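Local atomic coordinates of homoprotocatechuate 2,3-dioxygenase (Brevibacterium fuscum, PDB entry 4Z6M), a protein that probably cleaves the aromatic ring of homoprotocatechuate with molecular oxygen at a non-haem iron(II) centre. Residues Gly148-Val159 and Gly209-His220. The protein carries 1 engineered substitution. Sequence-based numbering, arbitrary orientation.
Sequences GELVRLDHFNQV and GPRLHHVAFSTH. With FE2 (Fe (II) ion), chain E.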
loop_
_atom_site.group_PDB
_atom_site.type_symbol
_atom_site.label_atom_id
_atom_site.label_comp_id
_atom_site.label_asym_id
_atom_site.label_seq_id
_atom_site.Cartn_x
_atom_site.Cartn_y
_atom_site.Cartn_z
ATOM N N GLY A 148 -6.730 10.070 2.179
ATOM C CA GLY A 148 -7.660 9.773 1.094
ATOM C C GLY A 148 -7.464 10.615 -0.172
ATOM O O GLY A 148 -8.415 10.768 -0.943
ATOM N N GLU A 149 -6.277 11.187 -0.385
ATOM C CA GLU A 149 -6.112 12.273 -1.376
ATOM C C GLU A 149 -6.595 11.951 -2.783
ATOM O O GLU A 149 -6.195 10.947 -3.387
ATOM C CB GLU A 149 -4.657 12.718 -1.451
ATOM C CG GLU A 149 -4.436 13.994 -2.243
ATOM C CD GLU A 149 -4.900 15.246 -1.521
ATOM O OE1 GLU A 149 -4.898 15.272 -0.279
ATOM O OE2 GLU A 149 -5.242 16.204 -2.221
ATOM N N LEU A 150 -7.443 12.833 -3.298
ATOM C CA LEU A 150 -7.856 12.801 -4.685
ATOM C C LEU A 150 -6.868 13.558 -5.538
ATOM O O LEU A 150 -6.652 14.750 -5.364
ATOM C CB LEU A 150 -9.252 13.397 -4.812
ATOM C CG LEU A 150 -10.308 12.773 -3.887
ATOM C CD1 LEU A 150 -11.680 13.351 -4.215
ATOM C CD2 LEU A 150 -10.350 11.261 -4.009
ATOM N N VAL A 151 -6.246 12.860 -6.469
ATOM C CA VAL A 151 -5.068 13.392 -7.167
ATOM C C VAL A 151 -5.332 13.937 -8.567
ATOM O O VAL A 151 -4.615 14.830 -9.004
ATOM C CB VAL A 151 -3.912 12.363 -7.173
ATOM C CG1 VAL A 151 -3.567 11.953 -5.751
ATOM C CG2 VAL A 151 -4.222 11.141 -8.009
ATOM N N ARG A 152 -6.366 13.425 -9.248
ATOM C CA ARG A 152 -6.712 13.869 -10.603
ATOM C C ARG A 152 -8.214 13.774 -10.779
ATOM O O ARG A 152 -8.863 12.953 -10.120
ATOM C CB ARG A 152 -6.067 12.994 -11.676
ATOM C CG ARG A 152 -4.565 13.136 -11.819
ATOM C CD ARG A 152 -4.063 12.322 -13.000
ATOM N NE ARG A 152 -4.231 10.893 -12.749
ATOM C CZ ARG A 152 -3.416 10.165 -11.994
ATOM N NH1 ARG A 152 -2.350 10.721 -11.429
ATOM N NH2 ARG A 152 -3.650 8.868 -11.814
ATOM N N LEU A 153 -8.760 14.582 -11.682
ATOM C CA LEU A 153 -10.044 14.265 -12.284
ATOM C C LEU A 153 -9.820 13.188 -13.332
ATOM O O LEU A 153 -8.960 13.359 -14.207
ATOM C CB LEU A 153 -10.620 15.504 -12.961
ATOM C CG LEU A 153 -11.959 15.265 -13.663
ATOM C CD1 LEU A 153 -13.044 14.956 -12.661
ATOM C CD2 LEU A 153 -12.313 16.456 -14.520
ATOM N N ASP A 154 -10.612 12.129 -13.303
ATOM C CA ASP A 154 -10.444 11.072 -14.305
ATOM C C ASP A 154 -11.479 11.018 -15.425
ATOM O O ASP A 154 -11.087 10.896 -16.601
ATOM C CB ASP A 154 -10.344 9.701 -13.674
ATOM C CG ASP A 154 -9.862 8.668 -14.690
ATOM O OD1 ASP A 154 -8.650 8.653 -15.010
ATOM O OD2 ASP A 154 -10.709 7.930 -15.227
ATOM N N HIS A 155 -12.772 11.094 -15.111
ATOM C CA HIS A 155 -13.768 10.960 -16.150
ATOM C C HIS A 155 -15.153 11.384 -15.689
ATOM O O HIS A 155 -15.408 11.584 -14.498
ATOM C CB HIS A 155 -13.837 9.498 -16.668
ATOM C CG HIS A 155 -14.282 8.470 -15.658
ATOM N ND1 HIS A 155 -13.394 7.746 -14.893
ATOM C CD2 HIS A 155 -15.509 7.974 -15.364
ATOM C CE1 HIS A 155 -14.062 6.869 -14.160
ATOM N NE2 HIS A 155 -15.350 6.987 -14.432
ATOM N N PHE A 156 -16.050 11.491 -16.664
ATOM C CA PHE A 156 -17.476 11.597 -16.455
ATOM C C PHE A 156 -18.150 10.315 -16.894
ATOM O O PHE A 156 -17.596 9.539 -17.676
ATOM C CB PHE A 156 -18.064 12.740 -17.305
ATOM C CG PHE A 156 -17.309 14.050 -17.203
ATOM C CD1 PHE A 156 -17.074 14.661 -15.968
ATOM C CD2 PHE A 156 -16.845 14.675 -18.353
ATOM C CE1 PHE A 156 -16.424 15.877 -15.906
ATOM C CE2 PHE A 156 -16.189 15.889 -18.284
ATOM C CZ PHE A 156 -15.977 16.471 -17.066
ATOM N N ASN A 157 -19.386 10.118 -16.442
ATOM C CA ASN A 157 -20.203 9.015 -16.936
ATOM C C ASN A 157 -21.643 9.519 -17.081
ATOM O O ASN A 157 -22.186 10.088 -16.140
ATOM C CB ASN A 157 -20.109 7.812 -15.993
ATOM C CG ASN A 157 -20.808 6.581 -16.537
ATOM O OD1 ASN A 157 -22.001 6.605 -16.824
ATOM N ND2 ASN A 157 -20.051 5.485 -16.684
ATOM N N GLN A 158 -22.196 9.347 -18.282
ATOM C CA GLN A 158 -23.500 9.885 -18.704
ATOM C C GLN A 158 -24.515 8.766 -18.866
ATOM O O GLN A 158 -24.205 7.735 -19.463
ATOM C CB GLN A 158 -23.313 10.554 -20.051
ATOM C CG GLN A 158 -22.272 11.655 -20.062
ATOM C CD GLN A 158 -21.968 12.171 -21.439
ATOM O OE1 GLN A 158 -20.823 12.347 -21.825
ATOM N NE2 GLN A 158 -23.012 12.415 -22.203
ATOM N N VAL A 159 -25.732 8.973 -18.384
ATOM C CA VAL A 159 -26.821 8.049 -18.659
ATOM C C VAL A 159 -27.601 8.541 -19.882
ATOM O O VAL A 159 -28.055 9.688 -19.927
ATOM C CB VAL A 159 -27.789 7.913 -17.464
ATOM C CG1 VAL A 159 -28.789 6.802 -17.734
ATOM C CG2 VAL A 159 -27.083 7.683 -16.138
ATOM N N GLY A 209 -32.441 9.227 -19.906
ATOM C CA GLY A 209 -31.571 10.399 -19.893
ATOM C C GLY A 209 -31.999 11.519 -20.806
ATOM O O GLY A 209 -33.029 11.411 -21.489
ATOM N N PRO A 210 -31.236 12.628 -20.813
ATOM C CA PRO A 210 -29.907 12.781 -20.226
ATOM C C PRO A 210 -29.910 12.895 -18.694
ATOM O O PRO A 210 -30.658 13.697 -18.119
ATOM C CB PRO A 210 -29.411 14.070 -20.862
ATOM C CG PRO A 210 -30.667 14.897 -21.096
ATOM C CD PRO A 210 -31.649 13.840 -21.559
ATOM N N ARG A 211 -29.040 12.130 -18.038
ATOM C CA ARG A 211 -28.726 12.322 -16.642
ATOM C C ARG A 211 -27.229 12.095 -16.485
ATOM O O ARG A 211 -26.619 11.376 -17.283
ATOM C CB ARG A 211 -29.507 11.375 -15.743
ATOM C CG ARG A 211 -30.993 11.695 -15.620
ATOM C CD ARG A 211 -31.689 10.746 -14.665
ATOM N NE ARG A 211 -31.707 9.439 -15.282
ATOM C CZ ARG A 211 -31.808 8.282 -14.651
ATOM N NH1 ARG A 211 -31.953 8.228 -13.336
ATOM N NH2 ARG A 211 -31.767 7.165 -15.369
ATOM N N LEU A 212 -26.647 12.700 -15.453
ATOM C CA LEU A 212 -25.246 12.491 -15.147
ATOM C C LEU A 212 -25.135 11.354 -14.164
ATOM O O LEU A 212 -25.661 11.418 -13.048
ATOM C CB LEU A 212 -24.598 13.762 -14.568
ATOM C CG LEU A 212 -23.159 13.598 -14.046
ATOM C CD1 LEU A 212 -22.241 13.451 -15.227
ATOM C CD2 LEU A 212 -22.772 14.756 -13.135
ATOM N N HIS A 213 -24.421 10.297 -14.554
ATOM C CA HIS A 213 -24.255 9.178 -13.650
ATOM C C HIS A 213 -23.241 9.482 -12.542
ATOM O O HIS A 213 -23.554 9.342 -11.359
ATOM C CB HIS A 213 -23.872 7.892 -14.378
ATOM C CG HIS A 213 -24.094 6.683 -13.543
ATOM N ND1 HIS A 213 -23.244 6.310 -12.528
ATOM C CD2 HIS A 213 -25.124 5.794 -13.516
ATOM C CE1 HIS A 213 -23.729 5.255 -11.915
ATOM N NE2 HIS A 213 -24.862 4.912 -12.505
ATOM N N HIS A 214 -22.038 9.911 -12.922
ATOM C CA HIS A 214 -21.027 10.297 -11.923
ATOM C C HIS A 214 -19.927 11.125 -12.499
ATOM O O HIS A 214 -19.777 11.223 -13.724
ATOM C CB HIS A 214 -20.442 9.073 -11.209
ATOM C CG HIS A 214 -19.826 8.036 -12.102
ATOM N ND1 HIS A 214 -20.530 6.951 -12.579
ATOM C CD2 HIS A 214 -18.556 7.863 -12.523
ATOM C CE1 HIS A 214 -19.711 6.163 -13.267
ATOM N NE2 HIS A 214 -18.517 6.716 -13.272
ATOM N N VAL A 215 -19.159 11.734 -11.582
ATOM C CA VAL A 215 -17.853 12.302 -11.868
ATOM C C VAL A 215 -16.862 11.451 -11.090
ATOM O O VAL A 215 -17.118 11.127 -9.931
ATOM C CB VAL A 215 -17.795 13.767 -11.368
ATOM C CG1 VAL A 215 -16.429 14.369 -11.631
ATOM C CG2 VAL A 215 -18.888 14.593 -12.019
ATOM N N ALA A 216 -15.726 11.130 -11.708
ATOM C CA ALA A 216 -14.709 10.288 -11.093
ATOM C C ALA A 216 -13.397 11.007 -10.877
ATOM O O ALA A 216 -12.891 11.662 -11.794
ATOM C CB ALA A 216 -14.449 9.065 -11.958
ATOM N N PHE A 217 -12.860 10.835 -9.660
ATOM C CA PHE A 217 -11.536 11.303 -9.302
ATOM C C PHE A 217 -10.631 10.116 -9.015
ATOM O O PHE A 217 -11.076 9.098 -8.512
ATOM C CB PHE A 217 -11.588 12.176 -8.057
ATOM C CG PHE A 217 -12.228 13.507 -8.285
ATOM C CD1 PHE A 217 -13.602 13.662 -8.122
ATOM C CD2 PHE A 217 -11.453 14.606 -8.642
ATOM C CE1 PHE A 217 -14.190 14.886 -8.340
ATOM C CE2 PHE A 217 -12.048 15.836 -8.857
ATOM C CZ PHE A 217 -13.415 15.961 -8.710
ATOM N N SER A 218 -9.344 10.281 -9.317
ATOM C CA SER A 218 -8.312 9.264 -9.061
ATOM C C SER A 218 -7.657 9.442 -7.704
ATOM O O SER A 218 -7.569 10.553 -7.196
ATOM C CB SER A 218 -7.193 9.332 -10.107
ATOM O OG SER A 218 -7.671 9.212 -11.428
ATOM N N THR A 219 -7.143 8.342 -7.159
ATOM C CA THR A 219 -6.146 8.371 -6.098
ATOM C C THR A 219 -4.852 7.739 -6.626
ATOM O O THR A 219 -4.827 7.124 -7.696
ATOM C CB THR A 219 -6.590 7.536 -4.881
ATOM O OG1 THR A 219 -6.802 6.177 -5.302
ATOM C CG2 THR A 219 -7.857 8.104 -4.247
ATOM N N HIS A 220 -3.784 7.856 -5.849
ATOM C CA HIS A 220 -2.538 7.181 -6.171
ATOM C C HIS A 220 -2.648 5.677 -5.995
ATOM O O HIS A 220 -2.224 4.911 -6.869
ATOM C CB HIS A 220 -1.394 7.705 -5.288
ATOM C CG HIS A 220 -0.913 9.061 -5.668
ATOM N ND1 HIS A 220 -0.719 10.057 -4.732
ATOM C CD2 HIS A 220 -0.583 9.586 -6.870
ATOM C CE1 HIS A 220 -0.287 11.142 -5.346
ATOM N NE2 HIS A 220 -0.192 10.883 -6.640
HETATM FE FE FE2 E . -16.798 5.425 -13.821
HETATM O O HOH W 1 -4.087 9.281 -3.334
HETATM O O HOH W 2 -6.188 6.796 -12.131
HETATM O O HOH W 3 -6.902 10.491 -14.098
HETATM O O HOH W 4 -17.274 5.184 -15.913
HETATM O O HOH W 5 -15.258 3.914 -13.849
HETATM O O HOH W 6 -18.126 3.694 -13.467
#
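His155 and His214, on adjacent antiparallel strands, meet at one iron(II) ion, which NE2 of His155 and NE2 of His214 each bind at 2.2 Å; Glu267 completes the facial triad of two histidines and a carboxylate, and three waters take the remaining positions. Chi1 of 64° in His155 and 57° in His214 sets each CG between backbone N and carbonyl carbon, bringing the ring end nearer the other strand. The other ring nitrogen of each ligand is also used. ND1 of His155 donates in its ring plane to the anti lone pair of Asp154 OD2 (2.7 Å), and His214 ND1 donates to His213 ND1 (2.8 Å), whose NE2 reaches the Trp304 carbonyl. Each pair sits at a classic beta bulge, facing one residue: Ala216 O accepts from Asp154 N at 2.8 Å and weakly from His155 N; Asn157 O takes His213 N and His214 N from the same face of its plane. Ala216 CB lies over the His155 ring, 3.3 Å from its centroid, and Asn157 CB over that of His214. Asn157 ND2 donates to an iron-bound water; its OD1 is hydrogen-bonded to Thr205 OG1. Strand 265-270, which supplies Glu267, flanks one side of this central pair and strand 202-206 the other; strands 15-25 and 73-81 pack against Phe156 and Leu212.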